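Local coordinates for cytolethal distending toxin subunit B (Escherichia coli, PDB 2F1N), which nicks DNA as the active subunit of a tripartite toxin, very probably causing the DNA damage that arrests intoxicated cells at G2/M, at residues 19-24 with 250-255; 52-57 with 145-150; 183-188 with 220-225. One frame throughout, in Å; residues are numbered along the deposited sequence.

Overall arrangement
The three contacts cluster at neighbouring strand ends of the two sheets of a DNase I-like sandwich, their centres 9 to 12 Å apart; only interaction 2 spans both sheets. Interaction 1 joins strand 18-25 to the loop before the last strand, and interaction 3 pairs the chain just after strand 179-183 with the start of strand 222-228, within the second sheet. Polar side chains link them: His254 ND1 is 2.7 Å from Asp222 OD2, and Asn22 ND2 is 3.0 Å from Asp185 OD2. Between interactions 2 and 3, Ala148 N lies 2.9 Å from Asp185 O. The resulting cluster of Asn22, Glu55, His147, Asp185, Asp222 and His254 is consistent with the nuclease active site of this family.

Interaction 1: 19-24 with 250-255; sequences ATWNLQ and ISSDHF
Trp21, Asn22 and Gln24 meet the loop 250-255 through three direct hydrogen bonds, each pairing a side chain with a backbone group. Trp21 NE1 donates to His254 O at 2.9 Å, the oxygen lying in the indole plane although the nitrogen stands above the plane of the carbonyl. Ser252 OG, anti to its own backbone N (chi1 -172°), donates to Asn22 O over 2.8 Å and accepts His254 N in an ST turn; serine suits this buried spot because one small hydroxyl does both jobs. Gln24, long enough to reach across, accepts Asp253 N on OE1 at 2.8 Å, nearly straight at 169°. Within the strand, Asn22 OD1 takes Gln24 N in an Asx turn. A water joins Asn22 N to Phe255 O, and a second one bonds to His254 NE2 with a weak link to Gln24 NE2.

The flat groups pack as well. The Asn22 amide stacks on the His254 imidazole with planes 11° apart, its CB 4.1 Å from the ring centroid in a CH-pi contact, while the Gln24 amide comes in steeply at the ring's edge. The apolar side-chain pair is at the far end of the indole, where CZ2 meets Ile250 CG2 at 3.8 Å, also at the ring edge; Leu23 CB lies over one indole face, near the rim.

Strand 50-56 runs beside strand 18-25 and bonds to its backbone, while helix 31-42 touches Trp21, Leu23 and Ile250. Lys33 of that helix binds both Leu23 O and Ser251 O, and His254 ND1 is hydrogen-bonded to Asp222 of strand 222-228.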
ATOM      1  N   ALA A  19       1.557   6.349  -3.100  1.00 13.12           N
ATOM      2  CA  ALA A  19       2.949   5.873  -3.009  1.00 11.63           C
ATOM      3  C   ALA A  19       3.049   4.670  -2.092  1.00 11.17           C
ATOM      4  O   ALA A  19       2.094   4.301  -1.409  1.00 11.22           O
ATOM      5  CB  ALA A  19       3.878   7.029  -2.446  1.00 11.63           C
ATOM      6  N   THR A  20       4.197   3.999  -2.136  1.00 11.95           N
ATOM      7  CA  THR A  20       4.435   2.874  -1.260  1.00 11.13           C
ATOM      8  C   THR A  20       5.861   2.991  -0.696  1.00 11.12           C
ATOM      9  O   THR A  20       6.774   3.454  -1.413  1.00 11.87           O
ATOM     10  CB  THR A  20       4.230   1.566  -2.052  1.00 11.90           C
ATOM     11  OG1 THR A  20       4.549   0.455  -1.208  1.00 12.31           O
ATOM     12  CG2 THR A  20       5.224   1.442  -3.230  1.00 10.99           C
ATOM     13  N   TRP A  21       6.027   2.652   0.584  1.00 10.40           N
ATOM     14  CA  TRP A  21       7.345   2.659   1.178  1.00 10.35           C
ATOM     15  C   TRP A  21       7.521   1.552   2.223  1.00 11.25           C
ATOM     16  O   TRP A  21       6.722   1.426   3.152  1.00 10.39           O
ATOM     17  CB  TRP A  21       7.557   4.052   1.831  1.00 10.31           C
ATOM     18  CG  TRP A  21       8.999   4.270   2.284  1.00 13.23           C
ATOM     19  CD1 TRP A  21      10.124   3.731   1.721  1.00 14.24           C
ATOM     20  CD2 TRP A  21       9.443   5.038   3.413  1.00 17.30           C
ATOM     21  NE1 TRP A  21      11.251   4.136   2.421  1.00 17.20           N
ATOM     22  CE2 TRP A  21      10.851   4.937   3.465  1.00 18.73           C
ATOM     23  CE3 TRP A  21       8.787   5.822   4.385  1.00 18.37           C
ATOM     24  CZ2 TRP A  21      11.616   5.595   4.444  1.00 21.13           C
ATOM     25  CZ3 TRP A  21       9.528   6.459   5.356  1.00 22.81           C
ATOM     26  CH2 TRP A  21      10.941   6.350   5.378  1.00 23.61           C
ATOM     27  N   ASN A  22       8.560   0.729   2.064  1.00 10.33           N
ATOM     28  CA  ASN A  22       8.903  -0.221   3.100  1.00 11.61           C
ATOM     29  C   ASN A  22       9.929   0.510   3.966  1.00 12.06           C
ATOM     30  O   ASN A  22      11.050   0.799   3.520  1.00 12.39           O
ATOM     31  CB  ASN A  22       9.513  -1.471   2.440  1.00 11.39           C
ATOM     32  CG  ASN A  22      10.021  -2.510   3.434  1.00 14.48           C
ATOM     33  OD1 ASN A  22      10.330  -2.194   4.560  1.00 12.49           O
ATOM     34  ND2 ASN A  22      10.135  -3.757   2.991  1.00 13.32           N
ATOM     35  N   LEU A  23       9.524   0.878   5.167  1.00 12.57           N
ATOM     36  CA  LEU A  23      10.386   1.743   5.951  1.00 14.16           C
ATOM     37  C   LEU A  23      11.310   0.967   6.872  1.00 13.74           C
ATOM     38  O   LEU A  23      12.116   1.601   7.585  1.00 14.15           O
ATOM     39  CB  LEU A  23       9.608   2.860   6.645  1.00 16.37           C
ATOM     40  CG  LEU A  23       8.521   2.619   7.673  1.00 16.56           C
ATOM     41  CD1 LEU A  23       9.183   2.287   9.024  1.00 17.86           C
ATOM     42  CD2 LEU A  23       7.632   3.827   7.826  1.00 20.20           C
ATOM     43  N   GLN A  24      11.246  -0.367   6.810  1.00 14.00           N
ATOM     44  CA  GLN A  24      12.185  -1.232   7.538  1.00 14.59           C
ATOM     45  C   GLN A  24      12.244  -0.813   8.998  1.00 16.43           C
ATOM     46  O   GLN A  24      13.342  -0.634   9.571  1.00 16.67           O
ATOM     47  CB  GLN A  24      13.564  -1.181   6.872  1.00 16.09           C
ATOM     48  CG  GLN A  24      13.585  -1.958   5.568  1.00 17.75           C
ATOM     49  CD  GLN A  24      15.029  -2.256   5.079  1.00 20.91           C
ATOM     50  OE1 GLN A  24      15.929  -1.423   5.229  1.00 20.74           O
ATOM     51  NE2 GLN A  24      15.237  -3.452   4.551  1.00 19.15           N
ATOM     52  N   ILE A 250      18.185   8.102   5.020  1.00 42.00           N
ATOM     53  CA  ILE A 250      17.160   7.513   5.868  1.00 39.97           C
ATOM     54  C   ILE A 250      17.593   6.084   6.134  1.00 38.28           C
ATOM     55  O   ILE A 250      18.250   5.434   5.312  1.00 38.61           O
ATOM     56  CB  ILE A 250      15.755   7.542   5.208  1.00 39.88           C
ATOM     57  CG1 ILE A 250      15.445   8.936   4.662  1.00 40.31           C
ATOM     58  CG2 ILE A 250      14.676   7.090   6.220  1.00 39.62           C
ATOM     59  CD1 ILE A 250      14.128   9.035   3.854  1.00 40.02           C
ATOM     60  N   SER A 251      17.219   5.602   7.297  1.00 36.12           N
ATOM     61  CA  SER A 251      17.626   4.301   7.748  1.00 34.11           C
ATOM     62  C   SER A 251      16.735   3.205   7.138  1.00 31.08           C
ATOM     63  O   SER A 251      16.398   2.242   7.835  1.00 30.49           O
ATOM     64  CB  SER A 251      17.559   4.289   9.285  1.00 35.06           C
ATOM     65  OG  SER A 251      18.487   3.366   9.822  1.00 39.40           O
ATOM     66  N   SER A 252      16.330   3.370   5.862  1.00 28.08           N
ATOM     67  CA  SER A 252      15.721   2.257   5.087  1.00 23.34           C
ATOM     68  C   SER A 252      16.461   1.965   3.781  1.00 21.63           C
ATOM     69  O   SER A 252      16.837   2.891   3.043  1.00 21.12           O
ATOM     70  CB  SER A 252      14.229   2.482   4.709  1.00 22.47           C
ATOM     71  OG  SER A 252      13.730   1.254   4.132  1.00 16.86           O
ATOM     72  N   ASP A 253      16.595   0.685   3.465  1.00 20.99           N
ATOM     73  CA  ASP A 253      17.253   0.289   2.228  1.00 20.86           C
ATOM     74  C   ASP A 253      16.278   0.342   1.052  1.00 19.19           C
ATOM     75  O   ASP A 253      16.690   0.139  -0.084  1.00 19.50           O
ATOM     76  CB  ASP A 253      17.852  -1.110   2.347  1.00 22.68           C
ATOM     77  CG  ASP A 253      18.972  -1.180   3.383  1.00 24.99           C
ATOM     78  OD1 ASP A 253      19.575  -0.149   3.723  1.00 29.06           O
ATOM     79  OD2 ASP A 253      19.340  -2.259   3.869  1.00 34.80           O
ATOM     80  N   HIS A 254      14.996   0.627   1.333  1.00 16.14           N
ATOM     81  CA  HIS A 254      13.996   0.827   0.269  1.00 15.38           C
ATOM     82  C   HIS A 254      13.658   2.283   0.091  1.00 15.86           C
ATOM     83  O   HIS A 254      13.593   3.062   1.054  1.00 15.57           O
ATOM     84  CB  HIS A 254      12.697   0.050   0.601  1.00 14.40           C
ATOM     85  CG  HIS A 254      12.874  -1.436   0.585  1.00 15.73           C
ATOM     86  ND1 HIS A 254      12.432  -2.224  -0.452  1.00 13.64           N
ATOM     87  CD2 HIS A 254      13.457  -2.278   1.480  1.00 18.26           C
ATOM     88  CE1 HIS A 254      12.708  -3.490  -0.186  1.00 18.56           C
ATOM     89  NE2 HIS A 254      13.338  -3.547   0.979  1.00 16.74           N
ATOM     90  N   PHE A 255      13.405   2.663  -1.149  1.00 15.20           N
ATOM     91  CA  PHE A 255      13.060   4.036  -1.462  1.00 15.30           C
ATOM     92  C   PHE A 255      11.562   4.084  -1.675  1.00 14.56           C
ATOM     93  O   PHE A 255      11.001   3.109  -2.168  1.00 14.08           O
ATOM     94  CB  PHE A 255      13.714   4.410  -2.777  1.00 15.41           C
ATOM     95  CG  PHE A 255      15.165   4.001  -2.891  1.00 17.66           C
ATOM     96  CD1 PHE A 255      16.054   4.153  -1.829  1.00 22.61           C
ATOM     97  CD2 PHE A 255      15.627   3.458  -4.086  1.00 21.23           C
ATOM     98  CE1 PHE A 255      17.387   3.748  -1.948  1.00 26.41           C
ATOM     99  CE2 PHE A 255      16.966   3.048  -4.218  1.00 24.66           C
ATOM    100  CZ  PHE A 255      17.842   3.206  -3.159  1.00 23.90           C
TER
HETATM  101  O   HOH W   1       9.668   1.174  -0.727  1.00 13.91           O
HETATM  102  O   HOH W   2      13.863  -6.011   2.769  1.00 35.84           O

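Interaction 2: 52-57 with 145-150; sequences AVQEAG and TAHAIA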
ATOM      1  N   ALA A  52       0.998   3.552   1.147  1.00 10.92           N
ATOM      2  CA  ALA A  52       1.050   2.190   1.633  1.00  9.88           C
ATOM      3  C   ALA A  52       2.405   2.015   2.303  1.00  9.96           C
ATOM      4  O   ALA A  52       3.449   2.404   1.751  1.00 11.20           O
ATOM      5  CB  ALA A  52       0.889   1.169   0.475  1.00 10.14           C
ATOM      6  N   VAL A  53       2.381   1.416   3.473  1.00  9.24           N
ATOM      7  CA  VAL A  53       3.625   1.222   4.259  1.00  9.86           C
ATOM      8  C   VAL A  53       3.814  -0.262   4.600  1.00 10.07           C
ATOM      9  O   VAL A  53       2.828  -0.971   4.979  1.00 11.28           O
ATOM     10  CB  VAL A  53       3.559   2.055   5.583  1.00 10.87           C
ATOM     11  CG1 VAL A  53       4.949   1.998   6.357  1.00 12.72           C
ATOM     12  CG2 VAL A  53       3.146   3.510   5.307  1.00 11.91           C
ATOM     13  N   GLN A  54       5.077  -0.736   4.475  1.00  8.83           N
ATOM     14  CA  GLN A  54       5.451  -2.081   4.931  1.00  8.40           C
ATOM     15  C   GLN A  54       6.577  -1.971   5.996  1.00  8.80           C
ATOM     16  O   GLN A  54       7.214  -0.922   6.086  1.00 10.53           O
ATOM     17  CB  GLN A  54       5.925  -2.989   3.759  1.00  8.51           C
ATOM     18  CG  GLN A  54       4.844  -3.001   2.602  1.00 11.00           C
ATOM     19  CD  GLN A  54       5.042  -1.812   1.679  1.00 11.11           C
ATOM     20  OE1 GLN A  54       6.187  -1.397   1.418  1.00 14.25           O
ATOM     21  NE2 GLN A  54       3.918  -1.191   1.231  1.00 12.92           N
ATOM     22  N   GLU A  55       6.734  -3.023   6.801  1.00 10.09           N
ATOM     23  CA  GLU A  55       7.642  -3.000   7.992  1.00 10.00           C
ATOM     24  C   GLU A  55       7.399  -1.700   8.761  1.00 11.98           C
ATOM     25  O   GLU A  55       8.333  -0.941   9.071  1.00 13.07           O
ATOM     26  CB  GLU A  55       9.102  -3.149   7.551  1.00 11.26           C
ATOM     27  CG  GLU A  55       9.290  -4.437   6.747  1.00 12.03           C
ATOM     28  CD  GLU A  55      10.748  -4.773   6.435  1.00 14.12           C
ATOM     29  OE1 GLU A  55      11.674  -4.415   7.225  1.00 15.93           O
ATOM     30  OE2 GLU A  55      10.916  -5.475   5.426  1.00 13.34           O
ATOM     31  N   ALA A  56       6.130  -1.474   9.110  1.00 11.74           N
ATOM     32  CA  ALA A  56       5.690  -0.146   9.547  1.00 11.93           C
ATOM     33  C   ALA A  56       6.055   0.169  11.011  1.00 12.69           C
ATOM     34  O   ALA A  56       5.939   1.326  11.441  1.00 12.48           O
ATOM     35  CB  ALA A  56       4.155   0.029   9.334  1.00 12.87           C
ATOM     36  N   GLY A  57       6.529  -0.821  11.773  1.00 12.41           N
ATOM     37  CA  GLY A  57       6.842  -0.492  13.168  1.00 13.88           C
ATOM     38  C   GLY A  57       5.558  -0.245  13.970  1.00 13.15           C
ATOM     39  O   GLY A  57       4.646  -1.063  13.966  1.00 14.99           O
ATOM     40  N   THR A 145      -2.098  -2.240   0.804  1.00  9.54           N
ATOM     41  CA  THR A 145      -0.666  -2.425   1.044  1.00 10.01           C
ATOM     42  C   THR A 145      -0.281  -3.923   1.148  1.00 10.86           C
ATOM     43  O   THR A 145      -1.009  -4.707   1.742  1.00 10.57           O
ATOM     44  CB  THR A 145      -0.238  -1.617   2.291  1.00  9.86           C
ATOM     45  OG1 THR A 145       1.188  -1.814   2.520  1.00 10.72           O
ATOM     46  CG2 THR A 145      -0.955  -2.130   3.602  1.00 10.04           C
ATOM     47  N   ALA A 146       0.829  -4.305   0.506  1.00 10.80           N
ATOM     48  CA  ALA A 146       1.238  -5.724   0.441  1.00 12.33           C
ATOM     49  C   ALA A 146       2.712  -5.868   0.747  1.00 10.81           C
ATOM     50  O   ALA A 146       3.531  -4.974   0.426  1.00 10.58           O
ATOM     51  CB  ALA A 146       0.985  -6.325  -0.912  1.00 11.82           C
ATOM     52  N   HIS A 147       3.039  -6.981   1.413  1.00 10.53           N
ATOM     53  CA  HIS A 147       4.447  -7.258   1.652  1.00 10.42           C
ATOM     54  C   HIS A 147       4.689  -8.749   1.461  1.00  9.77           C
ATOM     55  O   HIS A 147       4.516  -9.549   2.387  1.00 11.07           O
ATOM     56  CB  HIS A 147       4.852  -6.822   3.051  1.00 10.31           C
ATOM     57  CG  HIS A 147       6.316  -7.027   3.317  1.00 12.38           C
ATOM     58  ND1 HIS A 147       6.840  -6.970   4.593  1.00 11.06           N
ATOM     59  CD2 HIS A 147       7.352  -7.300   2.478  1.00 10.73           C
ATOM     60  CE1 HIS A 147       8.146  -7.202   4.531  1.00 13.54           C
ATOM     61  NE2 HIS A 147       8.485  -7.411   3.260  1.00 12.89           N
ATOM     62  N   ALA A 148       5.106  -9.127   0.255  1.00 10.42           N
ATOM     63  CA  ALA A 148       5.303 -10.531  -0.088  1.00 10.62           C
ATOM     64  C   ALA A 148       6.559 -11.037   0.591  1.00 11.86           C
ATOM     65  O   ALA A 148       7.385 -10.237   0.977  1.00 10.70           O
ATOM     66  CB  ALA A 148       5.407 -10.685  -1.623  1.00 11.66           C
ATOM     67  N   ILE A 149       6.681 -12.362   0.728  1.00 12.77           N
ATOM     68  CA  ILE A 149       7.795 -12.954   1.483  1.00 13.91           C
ATOM     69  C   ILE A 149       9.071 -12.827   0.695  1.00 14.68           C
ATOM     70  O   ILE A 149       9.066 -12.983  -0.537  1.00 14.62           O
ATOM     71  CB  ILE A 149       7.497 -14.424   1.766  1.00 12.71           C
ATOM     72  CG1 ILE A 149       6.245 -14.568   2.636  1.00 13.42           C
ATOM     73  CG2 ILE A 149       8.768 -15.108   2.485  1.00 16.64           C
ATOM     74  CD1 ILE A 149       5.646 -16.002   2.558  1.00 18.22           C
ATOM     75  N   ALA A 150      10.182 -12.532   1.393  1.00 15.26           N
ATOM     76  CA  ALA A 150      11.455 -12.472   0.697  1.00 17.24           C
ATOM     77  C   ALA A 150      11.982 -13.908   0.624  1.00 18.94           C
ATOM     78  O   ALA A 150      12.677 -14.415   1.521  1.00 20.18           O
ATOM     79  CB  ALA A 150      12.447 -11.534   1.421  1.00 17.03           C
TER
HETATM   80  O   HOH W   3       5.383  -5.449   6.373  1.00 13.06           O
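Ala52 and Thr145 form the tight end of this contact, their CB atoms only 3.5 Å apart. The two strands belong to different sheets of the sandwich and run at 33° to each other over the parts that touch, and alanine's lone methyl lets them come this near. Thr145 OG1 lies anti to its backbone N, which carries the hydroxyl across to donate to Val53 O at 3.1 Å. It comes in over the carbonyl and not on a lone pair, with a C=O...O angle of 109°. Threonine serves here as both filler and donor. Gln54 follows, bent at its second torsion and running antiparallel alongside the Thr145 side chain; its CG rests 3.2 Å from Ala146 O and 3.8 Å from His147 CB. Leu111 and Leu183 close in around Ala52, so this end is enclosed by both sheets.

Toward Glu55 the packing gives way to water. The chain turns a corner at Gln54 and Glu55, and the partly exposed Glu55 meets His147 obliquely: OE2 lies 3.4 Å from CE1, with carboxylate and imidazole planes 26° apart. One water accepts from Glu55 N at 2.8 Å and is hydrogen-bonded to His147 ND1.

The chemistry thus shifts from methyl packing to an acid beside an imidazole, with that water joining the Glu55 backbone to the ring. Glu55 OE2 takes its hydrogen bond from Asn22, and His147 touches both Asn22 and Asp185, so the contact places polar groups together at the sheet ends, consistent with the active site of DNase I-like enzymes.

Interaction 3: 183-188 with 220-225; sequences LGDFNR and TLDYAV
Phe186 and Tyr223 lie over each other in an offset stack, centroids 4.8 Å apart and planes at 30°. Phe186 CD2 sits over one face of the tyrosine, 3.5 Å from CE1. At the phenol's edge, near its plane, is Arg188 O, which accepts from Tyr223 OH at 2.8 Å. The edge of the Phe186 ring meets Tyr223 O, while its CZ touches Val225 CG2 obliquely. Tyr223 reaches this place because CG lies between its backbone N and carbonyl carbon (chi1 49°).

Beneath the rings the backbones pair as antiparallel strands: Gly184 N and O each bond to Tyr223, and Phe186 N gives a 2.8 Å bond to Leu221 O. Leu221 spreads its branches, CD1 on Asn187 OD1 and CD2 3.6 Å from Arg188 N. Gly184 is almost fully extended, where a CB would jam against the preceding carbonyl O. The non-hydrogen-bonded pairs flank it, with Leu183 CD2 3.7 Å from Ala224 CB and Asp185 CB 3.2 Å from Asp222 OD1.

Asp185 and Asp222 share the face away from the rings, their OD1 atoms 3.9 Å apart. Asn22 donates to Asp185 OD2, and Thr214 and His254 ND1 bond to Asp222 OD2, which probably eases the proximity of two acids. The stacked rings and the Tyr223 OH bond pack one side of the turn, while the other presents aspartates, in a GDFN sequence consistent with the family's catalytic signature.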
ATOM      1  N   LEU A 183      -0.259  -1.738  -3.683  1.00 10.41           N
ATOM      2  CA  LEU A 183       1.011  -1.000  -3.599  1.00 10.86           C
ATOM      3  C   LEU A 183       1.856  -1.752  -2.599  1.00 10.74           C
ATOM      4  O   LEU A 183       1.396  -2.025  -1.493  1.00 12.99           O
ATOM      5  CB  LEU A 183       0.734   0.385  -3.017  1.00 10.56           C
ATOM      6  CG  LEU A 183      -0.031   1.334  -3.956  1.00 13.34           C
ATOM      7  CD1 LEU A 183      -0.928   2.352  -3.170  1.00 12.79           C
ATOM      8  CD2 LEU A 183       1.033   2.081  -4.767  1.00 13.80           C
ATOM      9  N   GLY A 184       3.040  -2.144  -2.976  1.00 10.92           N
ATOM     10  CA  GLY A 184       3.837  -2.798  -1.954  1.00 12.53           C
ATOM     11  C   GLY A 184       5.156  -3.306  -2.384  1.00 12.22           C
ATOM     12  O   GLY A 184       5.637  -2.962  -3.481  1.00 10.86           O
ATOM     13  N   ASP A 185       5.768  -4.036  -1.442  1.00 12.00           N
ATOM     14  CA  ASP A 185       7.030  -4.703  -1.677  1.00 11.25           C
ATOM     15  C   ASP A 185       6.684  -6.121  -2.075  1.00 11.28           C
ATOM     16  O   ASP A 185       6.341  -6.988  -1.253  1.00 11.22           O
ATOM     17  CB  ASP A 185       7.885  -4.649  -0.392  1.00 12.94           C
ATOM     18  CG  ASP A 185       9.207  -5.350  -0.531  1.00 14.17           C
ATOM     19  OD1 ASP A 185       9.514  -5.984  -1.598  1.00 12.52           O
ATOM     20  OD2 ASP A 185       9.989  -5.355   0.451  1.00 13.84           O
ATOM     21  N   PHE A 186       6.799  -6.360  -3.374  1.00 11.10           N
ATOM     22  CA  PHE A 186       6.445  -7.667  -3.916  1.00 11.08           C
ATOM     23  C   PHE A 186       7.583  -8.667  -3.865  1.00 11.90           C
ATOM     24  O   PHE A 186       7.390  -9.861  -4.115  1.00 10.89           O
ATOM     25  CB  PHE A 186       5.931  -7.505  -5.346  1.00 11.78           C
ATOM     26  CG  PHE A 186       4.614  -6.799  -5.423  1.00 12.85           C
ATOM     27  CD1 PHE A 186       3.427  -7.498  -5.163  1.00 13.42           C
ATOM     28  CD2 PHE A 186       4.547  -5.437  -5.732  1.00 13.65           C
ATOM     29  CE1 PHE A 186       2.180  -6.817  -5.207  1.00 14.13           C
ATOM     30  CE2 PHE A 186       3.304  -4.750  -5.805  1.00 13.07           C
ATOM     31  CZ  PHE A 186       2.128  -5.455  -5.547  1.00 12.91           C
ATOM     32  N   ASN A 187       8.787  -8.169  -3.564  1.00 12.37           N
ATOM     33  CA  ASN A 187       9.962  -9.044  -3.363  1.00 13.13           C
ATOM     34  C   ASN A 187      10.288  -9.948  -4.554  1.00 12.93           C
ATOM     35  O   ASN A 187      10.919 -10.988  -4.393  1.00 13.49           O
ATOM     36  CB  ASN A 187       9.846  -9.866  -2.053  1.00 12.78           C
ATOM     37  CG  ASN A 187      10.652  -9.258  -0.924  1.00 12.40           C
ATOM     38  OD1 ASN A 187      11.814  -8.833  -1.123  1.00 12.53           O
ATOM     39  ND2 ASN A 187      10.063  -9.167   0.247  1.00 12.90           N
ATOM     40  N   ARG A 188       9.896  -9.488  -5.739  1.00 12.29           N
ATOM     41  CA  ARG A 188      10.296 -10.020  -7.055  1.00 12.62           C
ATOM     42  C   ARG A 188      10.138  -8.879  -8.053  1.00 13.06           C
ATOM     43  O   ARG A 188       9.389  -7.922  -7.790  1.00 13.47           O
ATOM     44  CB  ARG A 188       9.474 -11.258  -7.438  1.00 11.75           C
ATOM     45  CG  ARG A 188       7.980 -11.000  -7.613  1.00 12.64           C
ATOM     46  CD  ARG A 188       7.324 -12.227  -8.312  1.00 12.85           C
ATOM     47  NE  ARG A 188       7.214 -13.388  -7.447  1.00 14.11           N
ATOM     48  CZ  ARG A 188       6.902 -14.627  -7.894  1.00 18.13           C
ATOM     49  NH1 ARG A 188       6.764 -14.847  -9.212  1.00 15.16           N
ATOM     50  NH2 ARG A 188       6.742 -15.646  -7.059  1.00 16.29           N
ATOM     51  N   THR A 220      14.235  -3.958  -8.417  1.00 17.50           N
ATOM     52  CA  THR A 220      12.997  -3.177  -8.450  1.00 16.41           C
ATOM     53  C   THR A 220      11.935  -4.076  -7.799  1.00 15.80           C
ATOM     54  O   THR A 220      11.400  -4.966  -8.446  1.00 14.92           O
ATOM     55  CB  THR A 220      12.642  -2.881  -9.912  1.00 16.24           C
ATOM     56  OG1 THR A 220      13.664  -2.016 -10.471  1.00 18.10           O
ATOM     57  CG2 THR A 220      11.336  -2.071 -10.029  1.00 15.29           C
ATOM     58  N   LEU A 221      11.705  -3.874  -6.505  1.00 15.67           N
ATOM     59  CA  LEU A 221      10.833  -4.752  -5.724  1.00 14.35           C
ATOM     60  C   LEU A 221       9.544  -4.078  -5.266  1.00 14.56           C
ATOM     61  O   LEU A 221       8.617  -4.758  -4.798  1.00 14.88           O
ATOM     62  CB  LEU A 221      11.574  -5.228  -4.486  1.00 15.17           C
ATOM     63  CG  LEU A 221      12.845  -6.029  -4.770  1.00 11.72           C
ATOM     64  CD1 LEU A 221      13.449  -6.552  -3.433  1.00 14.70           C
ATOM     65  CD2 LEU A 221      12.643  -7.147  -5.778  1.00 10.50           C
ATOM     66  N   ASP A 222       9.527  -2.749  -5.325  1.00 13.32           N
ATOM     67  CA  ASP A 222       8.431  -1.953  -4.737  1.00 13.11           C
ATOM     68  C   ASP A 222       7.724  -1.241  -5.882  1.00 12.11           C
ATOM     69  O   ASP A 222       8.331  -0.417  -6.575  1.00 13.50           O
ATOM     70  CB  ASP A 222       9.023  -0.905  -3.789  1.00 13.67           C
ATOM     71  CG  ASP A 222       9.853  -1.519  -2.715  1.00 15.36           C
ATOM     72  OD1 ASP A 222       9.224  -2.053  -1.754  1.00 15.82           O
ATOM     73  OD2 ASP A 222      11.134  -1.585  -2.740  1.00 16.67           O
ATOM     74  N   TYR A 223       6.444  -1.511  -6.042  1.00 11.69           N
ATOM     75  CA  TYR A 223       5.727  -0.926  -7.165  1.00 11.90           C
ATOM     76  C   TYR A 223       4.237  -1.151  -6.978  1.00 11.45           C
ATOM     77  O   TYR A 223       3.798  -1.443  -5.852  1.00 12.24           O
ATOM     78  CB  TYR A 223       6.299  -1.514  -8.495  1.00 12.75           C
ATOM     79  CG  TYR A 223       6.430  -3.014  -8.553  1.00 11.16           C
ATOM     80  CD1 TYR A 223       5.372  -3.808  -9.003  1.00 12.32           C
ATOM     81  CD2 TYR A 223       7.646  -3.660  -8.211  1.00 11.38           C
ATOM     82  CE1 TYR A 223       5.499  -5.225  -9.066  1.00 12.48           C
ATOM     83  CE2 TYR A 223       7.787  -5.079  -8.232  1.00 11.29           C
ATOM     84  CZ  TYR A 223       6.727  -5.835  -8.676  1.00 11.90           C
ATOM     85  OH  TYR A 223       6.853  -7.183  -8.708  1.00 13.11           O
ATOM     86  N   ALA A 224       3.450  -0.996  -8.049  1.00 10.97           N
ATOM     87  CA  ALA A 224       1.978  -1.055  -7.948  1.00 11.70           C
ATOM     88  C   ALA A 224       1.374  -1.981  -8.990  1.00 11.79           C
ATOM     89  O   ALA A 224       1.933  -2.130 -10.084  1.00 12.49           O
ATOM     90  CB  ALA A 224       1.335   0.339  -8.060  1.00 12.51           C
ATOM     91  N   VAL A 225       0.226  -2.591  -8.656  1.00 10.66           N
ATOM     92  CA  VAL A 225      -0.566  -3.349  -9.649  1.00 12.03           C
ATOM     93  C   VAL A 225      -1.948  -2.733  -9.633  1.00 12.52           C
ATOM     94  O   VAL A 225      -2.599  -2.749  -8.600  1.00 11.98           O
ATOM     95  CB  VAL A 225      -0.645  -4.873  -9.298  1.00 11.37           C
ATOM     96  CG1 VAL A 225      -1.450  -5.625 -10.395  1.00 14.20           C
ATOM     97  CG2 VAL A 225       0.757  -5.493  -9.069  1.00 13.00           C
TER